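Arsenite methyltransferase (Chlamydomonas reinhardtii, PDB 5EVJ) probably catalyses the transfer of methyl groups from S-adenosyl-L-methionine to trivalent arsenic, giving mono-, di- and trimethylated products. Local coordinates at residues Val200-Arg205 against Ala264-Ile269; Asp241-Glu246 against Tyr304-His309; Thr270-Lys275 against Glu330-Pro335; Tyr287-Val292 against Gly341-His346. The protein carries 15 engineered substitutions. One frame throughout, in Å; residues are numbered along the deposited sequence.

Contact 1: residues Val200-Arg205 against Ala264-Ile269; sequences VYVDRR and ARFYSI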
# COMPACT_ATOMS: atom_id res chain seq x y z
N VAL A 200 6.36 -7.09 -6.33
CA VAL A 200 6.25 -8.25 -7.20
C VAL A 200 6.25 -9.55 -6.39
O VAL A 200 7.04 -9.72 -5.48
CB VAL A 200 7.37 -8.24 -8.24
CG1 VAL A 200 7.36 -9.55 -9.02
CG2 VAL A 200 7.17 -7.07 -9.19
N TYR A 201 5.34 -10.44 -6.70
CA TYR A 201 5.25 -11.75 -6.01
C TYR A 201 5.24 -12.89 -7.02
O TYR A 201 5.04 -12.65 -8.24
CB TYR A 201 3.96 -11.80 -5.15
CG TYR A 201 3.97 -10.69 -4.13
CD1 TYR A 201 3.46 -9.42 -4.46
CD2 TYR A 201 4.54 -10.86 -2.86
CE1 TYR A 201 3.53 -8.36 -3.57
CE2 TYR A 201 4.62 -9.78 -1.95
CZ TYR A 201 4.10 -8.54 -2.35
OH TYR A 201 4.10 -7.48 -1.49
N VAL A 202 5.34 -14.12 -6.50
CA VAL A 202 5.24 -15.35 -7.31
C VAL A 202 4.10 -16.26 -6.85
O VAL A 202 3.71 -16.23 -5.68
CB VAL A 202 6.55 -16.15 -7.21
CG1 VAL A 202 6.66 -17.20 -8.35
CG2 VAL A 202 7.73 -15.20 -7.22
N ASP A 203 3.60 -17.12 -7.74
CA ASP A 203 2.54 -18.01 -7.36
C ASP A 203 3.10 -19.27 -6.69
O ASP A 203 2.34 -20.07 -6.22
CB ASP A 203 1.63 -18.38 -8.54
CG ASP A 203 2.32 -19.36 -9.53
OD1 ASP A 203 3.56 -19.44 -9.58
OD2 ASP A 203 1.62 -20.05 -10.27
N ARG A 204 4.42 -19.39 -6.60
CA ARG A 204 5.07 -20.53 -5.93
C ARG A 204 6.45 -20.10 -5.42
O ARG A 204 6.96 -19.08 -5.83
CB ARG A 204 5.23 -21.68 -6.97
CG ARG A 204 6.26 -21.39 -8.07
CD ARG A 204 6.03 -22.33 -9.23
NE ARG A 204 4.72 -22.07 -9.87
CZ ARG A 204 4.13 -22.89 -10.75
NH1 ARG A 204 2.93 -22.54 -11.25
NH2 ARG A 204 4.74 -24.05 -11.14
N ARG A 205 7.07 -20.88 -4.56
CA ARG A 205 8.44 -20.60 -4.08
C ARG A 205 9.49 -20.80 -5.15
O ARG A 205 9.53 -21.83 -5.79
CB ARG A 205 8.83 -21.50 -2.89
CG ARG A 205 8.02 -21.17 -1.65
CD ARG A 205 8.23 -22.17 -0.51
NE ARG A 205 7.22 -21.95 0.55
CZ ARG A 205 6.41 -22.88 1.08
NH1 ARG A 205 6.52 -24.20 0.77
NH2 ARG A 205 5.53 -22.49 1.95
N ALA A 264 6.96 -21.06 -12.84
CA ALA A 264 6.64 -19.94 -11.92
C ALA A 264 5.93 -18.79 -12.63
O ALA A 264 6.34 -18.37 -13.69
CB ALA A 264 7.87 -19.43 -11.20
N ARG A 265 4.85 -18.32 -12.03
CA ARG A 265 4.13 -17.16 -12.51
C ARG A 265 4.32 -15.99 -11.55
O ARG A 265 4.14 -16.13 -10.32
CB ARG A 265 2.64 -17.50 -12.74
CG ARG A 265 2.44 -18.59 -13.79
CD ARG A 265 1.05 -19.16 -13.73
NE ARG A 265 0.24 -18.36 -14.59
CZ ARG A 265 -1.09 -18.32 -14.65
NH1 ARG A 265 -1.86 -19.10 -13.92
NH2 ARG A 265 -1.66 -17.47 -15.50
N PHE A 266 4.67 -14.83 -12.13
CA PHE A 266 4.96 -13.62 -11.40
C PHE A 266 3.84 -12.59 -11.52
O PHE A 266 3.24 -12.43 -12.58
CB PHE A 266 6.25 -12.99 -11.86
CG PHE A 266 7.44 -13.88 -11.68
CD1 PHE A 266 7.72 -14.90 -12.61
CD2 PHE A 266 8.30 -13.70 -10.61
CE1 PHE A 266 8.84 -15.72 -12.44
CE2 PHE A 266 9.42 -14.54 -10.43
CZ PHE A 266 9.68 -15.54 -11.35
N TYR A 267 3.59 -11.91 -10.40
CA TYR A 267 2.58 -10.85 -10.29
C TYR A 267 3.10 -9.55 -9.66
O TYR A 267 4.00 -9.51 -8.80
CB TYR A 267 1.36 -11.34 -9.47
CG TYR A 267 0.83 -12.60 -10.08
CD1 TYR A 267 1.51 -13.80 -9.92
CD2 TYR A 267 -0.28 -12.57 -10.89
CE1 TYR A 267 1.07 -14.96 -10.51
CE2 TYR A 267 -0.77 -13.71 -11.46
CZ TYR A 267 -0.09 -14.90 -11.27
OH TYR A 267 -0.52 -16.05 -11.88
N SER A 268 2.48 -8.50 -10.13
CA SER A 268 2.58 -7.19 -9.58
C SER A 268 1.32 -7.17 -8.75
O SER A 268 0.22 -7.26 -9.29
CB SER A 268 2.42 -6.18 -10.74
OG SER A 268 2.38 -4.86 -10.26
N ILE A 269 1.46 -7.08 -7.43
CA ILE A 269 0.26 -7.03 -6.55
C ILE A 269 0.34 -5.80 -5.63
O ILE A 269 1.41 -5.49 -5.06
CB ILE A 269 0.12 -8.26 -5.63
CG1 ILE A 269 0.18 -9.59 -6.42
CG2 ILE A 269 -1.15 -8.17 -4.76
CD1 ILE A 269 0.17 -10.83 -5.50
O HOH W 1 2.54 -5.48 -2.22

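Contact 2: residues Asp241-Glu246 against Tyr304-His309; sequences DPRQLE and YDLDDH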
# COMPACT_ATOMS: atom_id res chain seq x y z
N ASP A 241 -4.79 -9.78 8.12
CA ASP A 241 -5.63 -10.12 6.94
C ASP A 241 -5.33 -9.24 5.76
O ASP A 241 -6.13 -8.38 5.39
CB ASP A 241 -7.08 -10.13 7.32
CG ASP A 241 -8.02 -10.44 6.13
OD1 ASP A 241 -7.62 -11.10 5.13
OD2 ASP A 241 -9.19 -10.01 6.18
N PRO A 242 -4.13 -9.41 5.19
CA PRO A 242 -3.77 -8.70 3.98
C PRO A 242 -4.83 -8.85 2.91
O PRO A 242 -5.38 -9.89 2.78
CB PRO A 242 -2.49 -9.43 3.50
CG PRO A 242 -1.88 -9.96 4.73
CD PRO A 242 -3.12 -10.44 5.49
N ARG A 243 -5.08 -7.79 2.14
CA ARG A 243 -6.10 -7.80 1.11
C ARG A 243 -5.44 -7.34 -0.15
O ARG A 243 -4.68 -6.39 -0.17
CB ARG A 243 -7.24 -6.85 1.45
CG ARG A 243 -8.09 -7.27 2.64
CD ARG A 243 -9.16 -8.31 2.30
NE ARG A 243 -9.84 -8.69 3.56
CZ ARG A 243 -11.04 -8.24 3.90
NH1 ARG A 243 -11.70 -7.46 3.07
NH2 ARG A 243 -11.59 -8.59 5.06
N GLN A 244 -5.74 -8.05 -1.20
CA GLN A 244 -5.19 -7.82 -2.51
C GLN A 244 -6.11 -6.79 -3.23
O GLN A 244 -7.32 -7.02 -3.43
CB GLN A 244 -5.13 -9.20 -3.19
CG GLN A 244 -4.95 -9.13 -4.68
CD GLN A 244 -4.63 -10.48 -5.29
OE1 GLN A 244 -3.78 -11.22 -4.79
NE2 GLN A 244 -5.34 -10.82 -6.37
N LEU A 245 -5.57 -5.65 -3.61
CA LEU A 245 -6.44 -4.68 -4.28
C LEU A 245 -6.47 -4.98 -5.78
O LEU A 245 -7.51 -4.91 -6.40
CB LEU A 245 -5.93 -3.23 -4.03
CG LEU A 245 -6.68 -2.12 -4.83
CD1 LEU A 245 -8.17 -2.12 -4.51
CD2 LEU A 245 -6.11 -0.73 -4.67
N GLU A 246 -5.31 -5.33 -6.35
CA GLU A 246 -5.24 -5.72 -7.74
C GLU A 246 -3.91 -6.39 -8.10
O GLU A 246 -2.86 -6.16 -7.47
CB GLU A 246 -5.46 -4.53 -8.66
CG GLU A 246 -4.26 -3.59 -8.74
CD GLU A 246 -4.65 -2.27 -9.40
OE1 GLU A 246 -4.94 -2.26 -10.62
OE2 GLU A 246 -4.69 -1.25 -8.69
N TYR A 304 -16.93 2.23 -4.69
CA TYR A 304 -15.56 2.14 -4.16
C TYR A 304 -15.08 0.69 -4.01
O TYR A 304 -15.73 -0.16 -3.34
CB TYR A 304 -15.58 2.76 -2.79
CG TYR A 304 -14.23 2.67 -2.13
CD1 TYR A 304 -13.19 3.50 -2.55
CD2 TYR A 304 -14.00 1.77 -1.10
CE1 TYR A 304 -11.94 3.42 -1.95
CE2 TYR A 304 -12.77 1.71 -0.47
CZ TYR A 304 -11.74 2.52 -0.91
OH TYR A 304 -10.51 2.44 -0.32
N ASP A 305 -13.96 0.38 -4.61
CA ASP A 305 -13.28 -0.91 -4.29
C ASP A 305 -12.40 -0.90 -3.04
O ASP A 305 -11.30 -0.33 -3.05
CB ASP A 305 -12.42 -1.35 -5.49
CG ASP A 305 -13.26 -1.54 -6.79
OD1 ASP A 305 -14.35 -2.19 -6.74
OD2 ASP A 305 -12.85 -0.98 -7.83
N LEU A 306 -12.85 -1.56 -1.97
CA LEU A 306 -11.95 -1.86 -0.88
C LEU A 306 -10.84 -2.76 -1.42
O LEU A 306 -9.64 -2.54 -1.19
CB LEU A 306 -12.68 -2.58 0.24
CG LEU A 306 -11.80 -3.14 1.39
CD1 LEU A 306 -11.08 -2.01 2.18
CD2 LEU A 306 -12.72 -3.89 2.37
N ASP A 307 -11.22 -3.87 -2.03
CA ASP A 307 -10.19 -4.84 -2.50
C ASP A 307 -10.87 -5.56 -3.63
O ASP A 307 -12.03 -5.27 -3.91
CB ASP A 307 -9.75 -5.81 -1.40
CG ASP A 307 -10.90 -6.52 -0.73
OD1 ASP A 307 -11.78 -7.07 -1.45
OD2 ASP A 307 -10.93 -6.57 0.53
N ASP A 308 -10.17 -6.51 -4.26
CA ASP A 308 -10.70 -7.14 -5.45
C ASP A 308 -11.87 -8.10 -5.21
O ASP A 308 -12.39 -8.62 -6.18
CB ASP A 308 -9.60 -7.86 -6.21
CG ASP A 308 -8.98 -9.00 -5.41
OD1 ASP A 308 -9.45 -9.35 -4.31
OD2 ASP A 308 -7.97 -9.53 -5.89
N HIS A 309 -12.26 -8.33 -3.94
CA HIS A 309 -13.52 -9.11 -3.62
C HIS A 309 -14.59 -8.28 -2.96
O HIS A 309 -15.59 -8.81 -2.49
CB HIS A 309 -13.20 -10.31 -2.72
CG HIS A 309 -12.26 -11.27 -3.38
ND1 HIS A 309 -12.65 -12.11 -4.40
CD2 HIS A 309 -10.93 -11.45 -3.24
CE1 HIS A 309 -11.62 -12.80 -4.83
NE2 HIS A 309 -10.56 -12.42 -4.14

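Contact 3: residues Thr270-Lys275 against Glu330-Pro335; sequences TYRLFK and ESYLAP. Engineered in segment 330-335: Tyr332 (natural residue Trp).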
# COMPACT_ATOMS: atom_id res chain seq x y z
N THR A 270 -0.81 -5.14 -5.49
CA THR A 270 -0.97 -4.03 -4.58
C THR A 270 -1.76 -4.61 -3.44
O THR A 270 -2.91 -5.07 -3.60
CB THR A 270 -1.74 -2.79 -5.19
OG1 THR A 270 -1.01 -2.21 -6.27
CG2 THR A 270 -1.88 -1.67 -4.12
N TYR A 271 -1.16 -4.54 -2.28
CA TYR A 271 -1.71 -5.08 -1.06
C TYR A 271 -2.17 -3.98 -0.14
O TYR A 271 -1.55 -2.88 -0.10
CB TYR A 271 -0.61 -5.92 -0.29
CG TYR A 271 -0.60 -7.37 -0.73
CD1 TYR A 271 -1.70 -8.20 -0.49
CD2 TYR A 271 0.52 -7.91 -1.37
CE1 TYR A 271 -1.68 -9.55 -0.88
CE2 TYR A 271 0.57 -9.23 -1.76
CZ TYR A 271 -0.55 -10.04 -1.55
OH TYR A 271 -0.49 -11.33 -2.00
N ARG A 272 -3.16 -4.33 0.68
CA ARG A 272 -3.72 -3.47 1.67
C ARG A 272 -3.56 -4.09 3.05
O ARG A 272 -4.13 -5.16 3.33
CB ARG A 272 -5.17 -3.17 1.37
CG ARG A 272 -5.32 -2.61 -0.05
CD ARG A 272 -6.71 -1.96 -0.16
NE ARG A 272 -6.79 -0.64 0.49
CZ ARG A 272 -7.65 0.34 0.18
NH1 ARG A 272 -8.58 0.16 -0.75
NH2 ARG A 272 -7.58 1.55 0.80
N LEU A 273 -2.81 -3.41 3.92
CA LEU A 273 -2.48 -3.93 5.22
C LEU A 273 -2.97 -2.94 6.27
O LEU A 273 -2.26 -1.96 6.65
CB LEU A 273 -0.99 -4.12 5.29
CG LEU A 273 -0.32 -5.44 4.91
CD1 LEU A 273 -0.97 -6.18 3.75
CD2 LEU A 273 1.17 -5.20 4.65
N PHE A 274 -4.17 -3.21 6.78
CA PHE A 274 -4.79 -2.30 7.70
C PHE A 274 -4.40 -2.64 9.05
O PHE A 274 -4.25 -3.86 9.38
CB PHE A 274 -6.30 -2.41 7.64
CG PHE A 274 -6.88 -1.69 6.47
CD1 PHE A 274 -7.25 -0.33 6.58
CD2 PHE A 274 -7.02 -2.34 5.24
CE1 PHE A 274 -7.77 0.35 5.48
CE2 PHE A 274 -7.56 -1.67 4.16
CZ PHE A 274 -7.95 -0.31 4.25
N LYS A 275 -4.33 -1.57 9.87
CA LYS A 275 -4.04 -1.73 11.27
C LYS A 275 -5.24 -1.32 12.12
O LYS A 275 -5.56 -0.17 12.22
CB LYS A 275 -2.75 -0.94 11.62
CG LYS A 275 -2.53 -0.84 13.11
CD LYS A 275 -1.14 -0.33 13.49
CE LYS A 275 -0.97 -0.00 15.02
NZ LYS A 275 0.45 0.56 15.29
N GLU A 330 -13.68 1.70 10.53
CA GLU A 330 -12.96 1.92 11.83
C GLU A 330 -11.59 2.40 11.47
O GLU A 330 -10.79 2.58 12.32
CB GLU A 330 -12.81 0.61 12.67
CG GLU A 330 -14.03 0.19 13.54
CD GLU A 330 -14.13 -1.36 13.76
OE1 GLU A 330 -13.11 -1.97 14.09
OE2 GLU A 330 -15.21 -2.00 13.57
N SER A 331 -11.33 2.56 10.18
CA SER A 331 -10.10 3.09 9.67
C SER A 331 -10.25 4.56 9.26
O SER A 331 -11.25 5.24 9.56
CB SER A 331 -9.75 2.32 8.41
OG SER A 331 -10.66 2.68 7.32
N TYR A 332 -9.28 5.03 8.49
CA TYR A 332 -9.28 6.42 8.02
C TYR A 332 -10.34 6.60 6.98
O TYR A 332 -10.65 7.73 6.61
CB TYR A 332 -7.94 6.79 7.40
CG TYR A 332 -7.58 6.07 6.13
CD1 TYR A 332 -6.92 4.82 6.15
CD2 TYR A 332 -7.84 6.65 4.87
CE1 TYR A 332 -6.53 4.18 4.98
CE2 TYR A 332 -7.49 6.02 3.74
CZ TYR A 332 -6.85 4.77 3.79
OH TYR A 332 -6.49 4.18 2.59
N LEU A 333 -10.90 5.49 6.49
CA LEU A 333 -11.89 5.56 5.41
C LEU A 333 -13.25 5.76 6.04
O LEU A 333 -14.19 5.99 5.32
CB LEU A 333 -11.94 4.27 4.62
CG LEU A 333 -10.78 3.84 3.76
CD1 LEU A 333 -10.87 2.35 3.36
CD2 LEU A 333 -10.64 4.78 2.53
N ALA A 334 -13.37 5.64 7.36
CA ALA A 334 -14.65 5.54 8.00
C ALA A 334 -15.68 6.68 7.79
O ALA A 334 -16.93 6.40 7.88
CB ALA A 334 -14.50 5.33 9.48
N PRO A 335 -15.20 7.94 7.67
CA PRO A 335 -16.17 9.02 7.47
C PRO A 335 -17.05 8.77 6.19
O PRO A 335 -18.12 9.37 6.06
CB PRO A 335 -15.29 10.26 7.22
CG PRO A 335 -13.98 9.93 7.91
CD PRO A 335 -13.80 8.45 7.67

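Contact 4: residues Tyr287-Val292 against Gly341-His346; sequences YGQVAV and GDRAVH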
# COMPACT_ATOMS: atom_id res chain seq x y z
N TYR A 287 -20.35 -10.98 12.44
CA TYR A 287 -21.02 -10.29 13.53
C TYR A 287 -22.35 -9.64 13.07
O TYR A 287 -22.92 -8.81 13.80
CB TYR A 287 -20.08 -9.25 14.16
CG TYR A 287 -18.80 -9.84 14.64
CD1 TYR A 287 -18.74 -10.49 15.85
CD2 TYR A 287 -17.64 -9.77 13.86
CE1 TYR A 287 -17.55 -11.07 16.29
CE2 TYR A 287 -16.47 -10.32 14.30
CZ TYR A 287 -16.44 -10.99 15.51
OH TYR A 287 -15.28 -11.55 15.96
N GLY A 288 -22.85 -10.04 11.90
CA GLY A 288 -24.10 -9.47 11.37
C GLY A 288 -24.07 -7.97 11.03
O GLY A 288 -25.14 -7.29 11.06
N GLN A 289 -22.88 -7.45 10.69
CA GLN A 289 -22.78 -6.07 10.35
C GLN A 289 -23.15 -5.80 8.89
O GLN A 289 -23.02 -6.68 8.00
CB GLN A 289 -21.39 -5.52 10.68
CG GLN A 289 -21.02 -5.56 12.15
CD GLN A 289 -19.49 -5.63 12.30
OE1 GLN A 289 -18.84 -6.56 11.80
NE2 GLN A 289 -18.92 -4.60 12.87
N VAL A 290 -23.58 -4.55 8.64
CA VAL A 290 -23.82 -4.07 7.24
C VAL A 290 -23.04 -2.80 7.00
O VAL A 290 -23.09 -1.91 7.86
CB VAL A 290 -25.34 -3.74 7.10
CG1 VAL A 290 -25.68 -3.06 5.76
CG2 VAL A 290 -26.15 -5.02 7.36
N ALA A 291 -22.44 -2.68 5.82
CA ALA A 291 -21.69 -1.49 5.38
C ALA A 291 -22.38 -0.73 4.21
O ALA A 291 -22.97 -1.35 3.27
CB ALA A 291 -20.25 -1.85 4.97
N VAL A 292 -22.34 0.60 4.27
CA VAL A 292 -22.93 1.37 3.22
C VAL A 292 -21.89 2.38 2.94
O VAL A 292 -21.46 3.16 3.86
CB VAL A 292 -24.27 2.08 3.65
CG1 VAL A 292 -25.00 2.73 2.46
CG2 VAL A 292 -25.20 1.12 4.37
N GLY A 341 -24.86 -2.21 12.96
CA GLY A 341 -24.57 -3.35 13.79
C GLY A 341 -23.34 -3.10 14.62
O GLY A 341 -22.82 -1.99 14.66
N ASP A 342 -22.87 -4.14 15.30
CA ASP A 342 -21.62 -4.07 16.01
C ASP A 342 -21.16 -5.51 16.30
O ASP A 342 -21.58 -6.45 15.63
CB ASP A 342 -21.81 -3.24 17.26
CG ASP A 342 -22.79 -3.84 18.19
OD1 ASP A 342 -23.10 -5.06 18.04
OD2 ASP A 342 -23.27 -3.12 19.07
N ARG A 343 -20.26 -5.68 17.26
CA ARG A 343 -19.64 -6.97 17.48
C ARG A 343 -20.11 -7.57 18.78
O ARG A 343 -19.48 -8.47 19.26
CB ARG A 343 -18.09 -6.86 17.44
CG ARG A 343 -17.51 -6.58 16.08
CD ARG A 343 -16.06 -7.09 16.15
NE ARG A 343 -15.26 -6.71 15.00
CZ ARG A 343 -14.07 -7.22 14.68
NH1 ARG A 343 -13.46 -8.16 15.47
NH2 ARG A 343 -13.44 -6.74 13.58
N ALA A 344 -21.24 -7.14 19.34
CA ALA A 344 -21.73 -7.74 20.62
C ALA A 344 -22.18 -9.20 20.50
O ALA A 344 -22.29 -9.92 21.51
CB ALA A 344 -22.79 -6.88 21.31
N VAL A 345 -22.45 -9.64 19.29
CA VAL A 345 -22.96 -10.98 19.15
C VAL A 345 -22.26 -11.56 17.99
O VAL A 345 -22.27 -10.97 16.92
CB VAL A 345 -24.51 -11.09 18.91
CG1 VAL A 345 -24.87 -12.58 18.72
CG2 VAL A 345 -25.35 -10.45 20.07
N HIS A 346 -21.67 -12.73 18.22
CA HIS A 346 -20.98 -13.47 17.17
C HIS A 346 -21.89 -14.55 16.60
O HIS A 346 -22.53 -15.33 17.36
CB HIS A 346 -19.67 -14.05 17.77
CG HIS A 346 -18.89 -14.94 16.87
ND1 HIS A 346 -18.20 -14.48 15.77
CD2 HIS A 346 -18.66 -16.27 16.92
CE1 HIS A 346 -17.61 -15.49 15.15
NE2 HIS A 346 -17.88 -16.59 15.84
O HOH W 2 -14.31 -9.24 17.97
O HOH W 3 -24.24 -6.51 13.97
O HOH W 4 -15.97 -4.77 12.91
O HOH W 5 -19.45 -2.16 14.27

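Contact 1: residues Val200-Arg205 against Ala264-Ile269
Val202 and Phe266 lie side by side, pointing the same way from neighbouring antiparallel strands, with Val202 CG2 3.7 Å from Phe266 CE2. They illustrate how a class I methyltransferase, a Rossmann-like fold, slots its one reversed strand, 266-274, beside strand 193-202. Val202 CG1 is anti to the backbone N (chi1 -163°), and from there it sits over one face of the Phe266 ring and reaches Ala264 CB. On the opposite face of the sheet Ile269 crosses Tyr201 at about a right angle, Ile269 CB standing 3.7 Å from Tyr201 CD1. The hydroxyl of Tyr201 shares a water with Ile269 O. Between these layers Tyr201 and Tyr267 form a hydrogen-bonded pair, N to O 2.7 Å in each direction, flanked by the non-hydrogen-bonded pairs Val200-Ser268 and Val202-Phe266. Beyond the strand ends the contact turns polar. Asp203 N donates to Arg265 O at 2.8 Å, while Arg204 grips the Asp203 carboxylate side-on, one nitrogen to each oxygen. The guanidinium of Arg265 pairs instead with Glu249 on the next strand. Asp203 OD1 takes two donors from opposite faces of its carboxylate plane: Arg204 NE at 2.9 Å and Arg265 N at 3.0 Å.

Contact 2: residues Asp241-Glu246 against Tyr304-His309
A classic beta bulge, in which Leu306 and Asp307 both face His310, lies in the turn between strands 303-305 and 310-313 that meets strand 243-249, an outermost strand of the methyltransferase sheet; Arg243 and Asp307 carry the charged part of this meeting. Arg243 bends at chi2 (-82°), and its NH1 forms a salt bridge with Asp307 OD2 at 2.8 Å. The carboxylate oxygen lies in the guanidinium plane and is approached nearly along its C-O axis, although the two flat groups are turned 62° apart. The other side of the same guanidinium makes a second salt bridge, NE and NH2 both donating to Asp241 OD2, each at 3.0 Å, so the three residues form a network. Asn323 and Thr324 of helix 322-329 add bonds to Asp241 OD2 and Arg243 NH1. Asp307 OD1 is engaged separately, accepting from His309 N in an Asx turn and from the His310 ring, which fixes the rotation of the carboxylate. Leu245 contributes its CD1 tip, resting 3.7 Å from Leu306 O, while Arg272 NH1 of the adjoining strand hydrogen-bonds that carbonyl. At the outer end Asp308 N donates to Gln244 O at 3.0 Å, an almost straight bond. Gln244 extends beyond CG, and its NE2 donates to Asp308 OD2 at 3.0 Å, a bent bond with the oxygen tilted 32° out of the amide plane.

Contact 3: residues Thr270-Lys275 against Glu330-Pro335
Arg272 is the first residue of segment 270-275 to meet the loop 330-335, and it does so by way of Tyr332, an engineered residue (Trp in the natural sequence). A bend at chi3 (77°) turns NE of the arginine out of the line of the chain. Beyond it, Arg272 NH2 comes within 3.4 Å of Tyr332 OH. That oxygen lies at the edge of the guanidinium, in its plane; the two side chains cross at about a right angle, with their flat groups 46° apart. Both polar ends have a firmer partner in Glu194 of strand 193-202: Arg272 NE forms a salt bridge with one carboxylate oxygen and Tyr332 OH a hydrogen bond with the other. Arg272 NH1 is meanwhile used by Tyr304 OH.

Two residues on, near the end of strand 266-274 in the Rossmann-like methyltransferase sheet, Phe274 reaches the turn that follows helix 322-329. This is a type I beta turn from Ser331 to Ala334, closed by Ala334 N to Ser331 O, and it contains an ST turn in which Leu333 N donates to Ser331 OG at 2.9 Å. Ser331 OG is also hydrogen-bonded to Met327 O of helix 322-329. The distal ring atoms of Phe274 make the contacts. Its CE1 stands 4.0 Å from Ser331 CB and 4.1 Å from Tyr332 CE1, and CZ is 4.0 Å from Leu333 CD1. Leu333 and Tyr332 each cross Phe274 at about a right angle. Leu333 CG sits against one face of the Tyr332 ring, offset toward the rim.

Contact 4: residues Tyr287-Val292 against Gly341-His346
Tyr287 and Arg343 lie nearly flat against each other, ring and guanidinium planes 14° apart, where the chain enters a small three-stranded antiparallel sheet. Strand 289-293 is its middle member, and the loop 341-346, which leaves the neighbouring strand 337-340, folds back over the tyrosine. Arg343 is extended from CG to NE, with CD anti to CA (chi2 -157°), which runs the aliphatic part of the chain across the ring. Its CD sits over the centre in a CH-pi contact, 3.8 Å from the centroid of the Tyr287 ring. Further out, the guanidinium passes over CE2 with one of its own faces. His346 approaches differently: its ND1 is 3.5 Å from Tyr287 CE1, which lies at the edge of the imidazole, and the two rings are inclined at 54°. These three side chains meet mainly through carbon and ring surfaces, while waters join the polar groups. One water donates to Tyr287 OH and accepts from Arg343 NH1; Glu281 also binds the hydroxyl, and Gln279 O receives Arg343 NH2. Another donates to Tyr287 O and accepts from Asp342 N. Between Gln289 and Arg343 a third accepts twice, from Gln289 NE2 at 3.0 Å and from Arg343 NE at 2.9 Å.

Contacts 1, 2 and 3 all reach the methyltransferase sheet. Strand 266-274 supplies a segment to contacts 1 and 3, whose centres lie 24 Å apart, and on its far side it pairs with strand 243-249 of contact 2. Contacts 2 and 3 are the closest, at 10 Å, joined by a probable hydrogen bond from Arg272 N to Arg243 O. Contact 4 stands apart, 35 Å from contact 1, in the small sheet of the C-terminal part. Along the chain contact 2 opens inside contact 1 and interleaves with it; contact 1 closes before contacts 3 and 4 open, and contacts 2, 3 and 4 interleave. Contacts 2 and 3 join the C-terminal part to strands 243-249 and 266-274; contact 4 is internal to it.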